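Local atomic coordinates of CaaX farnesyltransferase beta subunit Ram1 (Aspergillus fumigatus, PDB entry 4L9P), a protein that probably catalyses, as the zinc- and peptide-binding beta subunit of a heterodimer, transfer of a farnesyl group from farnesyl diphosphate to a cysteine near the C-terminus of target proteins. Residues P289-S293 against R334-I338; R327-P333 against A381-T386. One frame throughout, in Å; residues are numbered along the deposited sequence. Where two conformers were deposited one is given.

Contact 1: residues P289-S293 against R334-I338; sequences PEYLS and RYMNI
Ser293 OG lies 3.2 Å from Tyr335 O, and Lys230 NZ of the alpha subunit hydrogen-bonds to both oxygens. One lysine thus holds the two segments together from the neighbouring chain. The Ser293 CB also comes near the edge of the Tyr335 ring.

The main apolar contact is a CH-pi interaction. Pro289 CB sits over the face of the Tyr335 ring, 3.4 Å from its centroid and only 4° off the ring normal. The proline and the tyrosine run side by side and point the same way, so Pro289 CG reaches further along, to 3.8 Å from Tyr335 OH. The other face of the ring is met by Arg334 CG, offset toward the rim. The aromatic ring is therefore clasped between the proline and the aliphatic part of its own neighbour. The extended Arg334 chain runs on past the ring, and one face of its guanidinium lies against Tyr335 OH.

Met336 follows the last turn of its helix. Its chain bends at chi2 (-70°), which carries the methyl back to the other helix: Met336 CE is 3.2 Å from Leu292 O and 4.2 Å from Leu292 CB.

The contact joins the short helix 288-293, along most of its length, to the C-terminal end of helix 328-335 in the alpha-alpha toroid. Helix 312-323 packs against both, with Leu322 touching Pro289, Leu292 and Met336.

Contact 2: residues R327-P333 against A381-T386; sequences RPEVVVP and AALDGT
The Thr386 side chain overlaps one face of the Arg327 guanidinium. Its CG2 stands 3.9 Å above the centre of that plane, and the two side chains cross at about a right angle. Arg327 reaches this place by an extended chain from CG to NE, and its CD passes 3.6 Å from Thr386 OG1.

Thr386 also faces Glu329. The hydroxyl OG1 donates to Glu329 OE2 at 2.8 Å, on the syn lone pair of that oxygen. The backbone Thr386 N adds a weak bond to the same OE2, 3.1 Å long and bent to 139°. Thr386 OG1 stands beside its own backbone N (chi1 -72°), which brings both donors to one acceptor. Glu329 CG lies between the backbone N and the carbonyl carbon (chi1 66°), and a bend at chi2 turns the carboxylate to these donors. The carboxylate lies against Gly385, whose CA is 3.5 Å from Glu329 CD. Gly385, the first residue past the helix, has positive phi, and Thr386 follows directly.

The helices themselves come very close here. The CA atoms of Glu329 and Ala382 are 3.7 Å apart, and Glu329 CA makes a CA-H...O contact with Ala382 O. Ala382 is a knob in a hole formed by Pro328, Glu329, Val332 and Pro333. Its CB is 3.8 Å from Val332 CB.

The contact sets the first two turns of helix 328-335 against the end of helix 375-384 in the toroid. Pro328 and Val332 also pack on helix 312-323.

Overall arrangement
The two contacts use successive parts of helix 328-335. Contact 2 spans its first six residues and contact 1 uses its C-terminal end and the residue after it, and their centres are 12 Å apart. Ile338, in segment 334-338, packs on contact 2: its CD1 is 3.5 Å from Pro333 CG, and its CG2 is 4.1 Å from Leu383 CD2. The segments alternate along the chain. Because both contacts use helix 328-335, it links helix 288-293 to helix 375-384. Ser227 of the alpha subunit bonds Pro333 O, and weakly Met336 O. Both contacts lie away from the zinc and prenyl sites. The Leu292 side chain is still about 12 Å from the bound farnesyl analogue.

Contact 1: residues P289-S293 against R334-I338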
# COMPACT_ATOMS: atom_id res chain seq x y z
N PRO B 289 7.32 -3.17 15.49
CA PRO B 289 8.06 -2.13 14.76
C PRO B 289 9.37 -2.69 14.16
O PRO B 289 9.81 -2.19 13.12
CB PRO B 289 8.31 -1.02 15.82
CG PRO B 289 8.28 -1.78 17.16
CD PRO B 289 7.23 -2.92 16.95
N GLU B 290 10.00 -3.66 14.83
CA GLU B 290 11.18 -4.30 14.24
C GLU B 290 10.82 -4.99 12.90
O GLU B 290 11.59 -4.87 11.91
CB GLU B 290 11.76 -5.32 15.22
CG GLU B 290 12.24 -4.68 16.53
CD GLU B 290 11.21 -4.61 17.61
OE1 GLU B 290 10.01 -4.77 17.36
OE2 GLU B 290 11.60 -4.40 18.79
N TYR B 291 9.68 -5.67 12.84
CA TYR B 291 9.22 -6.29 11.62
C TYR B 291 9.03 -5.20 10.55
O TYR B 291 9.45 -5.34 9.39
CB TYR B 291 7.91 -7.02 11.89
CG TYR B 291 7.13 -7.37 10.66
CD1 TYR B 291 7.47 -8.45 9.87
CD2 TYR B 291 6.06 -6.58 10.26
CE1 TYR B 291 6.74 -8.80 8.72
CE2 TYR B 291 5.33 -6.87 9.17
CZ TYR B 291 5.66 -7.93 8.35
OH TYR B 291 4.83 -8.22 7.30
N LEU B 292 8.38 -4.09 10.93
CA LEU B 292 8.16 -3.06 9.90
C LEU B 292 9.50 -2.45 9.43
O LEU B 292 9.67 -2.17 8.23
CB LEU B 292 7.27 -1.96 10.47
CG LEU B 292 5.87 -2.45 10.88
CD1 LEU B 292 5.04 -1.37 11.65
CD2 LEU B 292 5.08 -2.92 9.62
N SER B 293 10.48 -2.26 10.34
CA SER B 293 11.79 -1.77 9.91
C SER B 293 12.41 -2.72 8.85
O SER B 293 13.11 -2.26 7.92
CB SER B 293 12.69 -1.75 11.14
OG SER B 293 14.05 -1.49 10.74
N ARG B 334 13.08 6.13 14.58
CA ARG B 334 13.77 5.04 15.22
C ARG B 334 13.77 3.83 14.30
O ARG B 334 14.80 3.12 14.21
CB ARG B 334 13.08 4.68 16.51
CG ARG B 334 13.72 3.43 17.16
CD ARG B 334 13.32 3.21 18.60
NE ARG B 334 13.94 1.96 19.09
CZ ARG B 334 13.69 1.41 20.27
NH1 ARG B 334 12.82 2.00 21.08
NH2 ARG B 334 14.29 0.26 20.64
N TYR B 335 12.64 3.55 13.62
CA TYR B 335 12.50 2.28 12.89
C TYR B 335 12.68 2.44 11.37
O TYR B 335 12.84 1.43 10.68
CB TYR B 335 11.15 1.60 13.24
CG TYR B 335 11.14 1.16 14.68
CD1 TYR B 335 11.86 0.03 15.10
CD2 TYR B 335 10.47 1.92 15.65
CE1 TYR B 335 11.90 -0.32 16.45
CE2 TYR B 335 10.48 1.57 17.01
CZ TYR B 335 11.20 0.45 17.38
OH TYR B 335 11.23 0.08 18.71
N MET B 336 12.62 3.66 10.85
CA MET B 336 12.85 3.88 9.44
C MET B 336 13.99 4.85 9.25
O MET B 336 14.17 5.78 10.06
CB MET B 336 11.59 4.51 8.78
CG MET B 336 10.38 3.57 8.88
SD MET B 336 10.67 2.12 7.75
CE MET B 336 9.35 1.06 8.33
N ASN B 337 14.75 4.65 8.18
CA ASN B 337 15.75 5.62 7.75
C ASN B 337 14.98 6.74 7.02
O ASN B 337 14.58 6.57 5.87
CB ASN B 337 16.78 4.96 6.82
CG ASN B 337 17.89 5.93 6.46
OD1 ASN B 337 17.81 7.08 6.80
ND2 ASN B 337 18.93 5.45 5.78
N ILE B 338 14.76 7.88 7.67
CA ILE B 338 14.01 8.96 7.05
C ILE B 338 14.79 9.58 5.89
O ILE B 338 14.19 10.06 4.93
CB ILE B 338 13.49 9.99 8.12
CG1 ILE B 338 12.44 9.29 8.99
CG2 ILE B 338 12.85 11.18 7.44
CD1 ILE B 338 11.95 10.07 10.19

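Contact 2: residues R327-P333 against A381-T386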
# COMPACT_ATOMS: atom_id res chain seq x y z
N ARG B 327 4.50 8.28 19.47
CA ARG B 327 4.49 9.56 18.75
C ARG B 327 5.28 9.42 17.46
O ARG B 327 6.33 8.78 17.43
CB ARG B 327 5.13 10.62 19.63
CG ARG B 327 4.27 10.92 20.84
CD ARG B 327 4.89 12.00 21.68
NE ARG B 327 3.90 12.53 22.64
CZ ARG B 327 4.00 13.72 23.28
NH1 ARG B 327 5.06 14.52 23.11
NH2 ARG B 327 3.05 14.11 24.13
N PRO B 328 4.82 10.05 16.36
CA PRO B 328 5.51 9.91 15.07
C PRO B 328 6.99 10.29 15.12
O PRO B 328 7.86 9.60 14.57
CB PRO B 328 4.74 10.86 14.17
CG PRO B 328 3.34 10.85 14.74
CD PRO B 328 3.56 10.80 16.26
N GLU B 329 7.33 11.35 15.86
CA GLU B 329 8.73 11.81 15.89
C GLU B 329 9.62 10.90 16.75
O GLU B 329 10.85 11.05 16.74
CB GLU B 329 8.78 13.27 16.43
CG GLU B 329 8.36 13.39 17.92
CD GLU B 329 6.86 13.59 18.19
OE1 GLU B 329 5.99 13.19 17.36
OE2 GLU B 329 6.52 14.13 19.31
N VAL B 330 9.01 9.97 17.48
CA VAL B 330 9.79 8.95 18.19
C VAL B 330 9.87 7.70 17.35
O VAL B 330 10.97 7.21 17.05
CB VAL B 330 9.16 8.62 19.58
CG1 VAL B 330 9.88 7.45 20.27
CG2 VAL B 330 9.20 9.91 20.46
N VAL B 331 8.73 7.20 16.91
CA VAL B 331 8.72 5.87 16.35
C VAL B 331 9.25 5.87 14.91
O VAL B 331 10.06 5.03 14.57
CB VAL B 331 7.29 5.25 16.43
CG1 VAL B 331 7.31 3.83 15.96
CG2 VAL B 331 6.73 5.35 17.86
N VAL B 332 8.87 6.84 14.08
CA VAL B 332 9.22 6.74 12.66
C VAL B 332 10.75 6.87 12.45
O VAL B 332 11.33 6.05 11.77
CB VAL B 332 8.43 7.75 11.82
CG1 VAL B 332 8.90 7.69 10.34
CG2 VAL B 332 6.95 7.41 11.90
N PRO B 333 11.46 7.82 13.13
CA PRO B 333 12.92 7.90 12.89
C PRO B 333 13.66 6.75 13.56
O PRO B 333 14.77 6.42 13.12
CB PRO B 333 13.32 9.22 13.52
CG PRO B 333 12.04 10.03 13.67
CD PRO B 333 10.96 8.99 13.88
N ALA B 381 4.68 14.91 10.53
CA ALA B 381 4.61 14.89 12.01
C ALA B 381 5.89 14.32 12.61
O ALA B 381 6.32 14.71 13.70
CB ALA B 381 3.42 14.07 12.48
N ALA B 382 6.49 13.32 11.93
CA ALA B 382 7.74 12.75 12.45
C ALA B 382 8.86 13.79 12.45
O ALA B 382 9.71 13.76 13.34
CB ALA B 382 8.15 11.50 11.65
N LEU B 383 8.82 14.73 11.50
CA LEU B 383 9.82 15.78 11.40
C LEU B 383 9.46 16.97 12.30
O LEU B 383 10.39 17.60 12.90
CB LEU B 383 9.87 16.30 9.96
CG LEU B 383 10.38 15.25 8.93
CD1 LEU B 383 10.34 15.79 7.51
CD2 LEU B 383 11.76 14.71 9.32
N ASP B 384 8.18 17.30 12.44
CA ASP B 384 7.77 18.48 13.24
C ASP B 384 7.66 18.20 14.72
O ASP B 384 7.88 19.10 15.56
CB ASP B 384 6.37 18.92 12.81
CG ASP B 384 6.36 19.59 11.46
OD1 ASP B 384 7.44 20.02 10.97
OD2 ASP B 384 5.25 19.65 10.89
N GLY B 385 7.31 16.98 15.08
CA GLY B 385 6.99 16.65 16.45
C GLY B 385 5.58 17.05 16.85
O GLY B 385 4.85 17.73 16.09
N THR B 386 5.23 16.66 18.06
CA THR B 386 3.91 16.84 18.59
C THR B 386 3.68 18.32 18.88
O THR B 386 4.55 19.01 19.42
CB THR B 386 3.78 15.93 19.85
OG1 THR B 386 3.71 14.56 19.40
CG2 THR B 386 2.54 16.23 20.59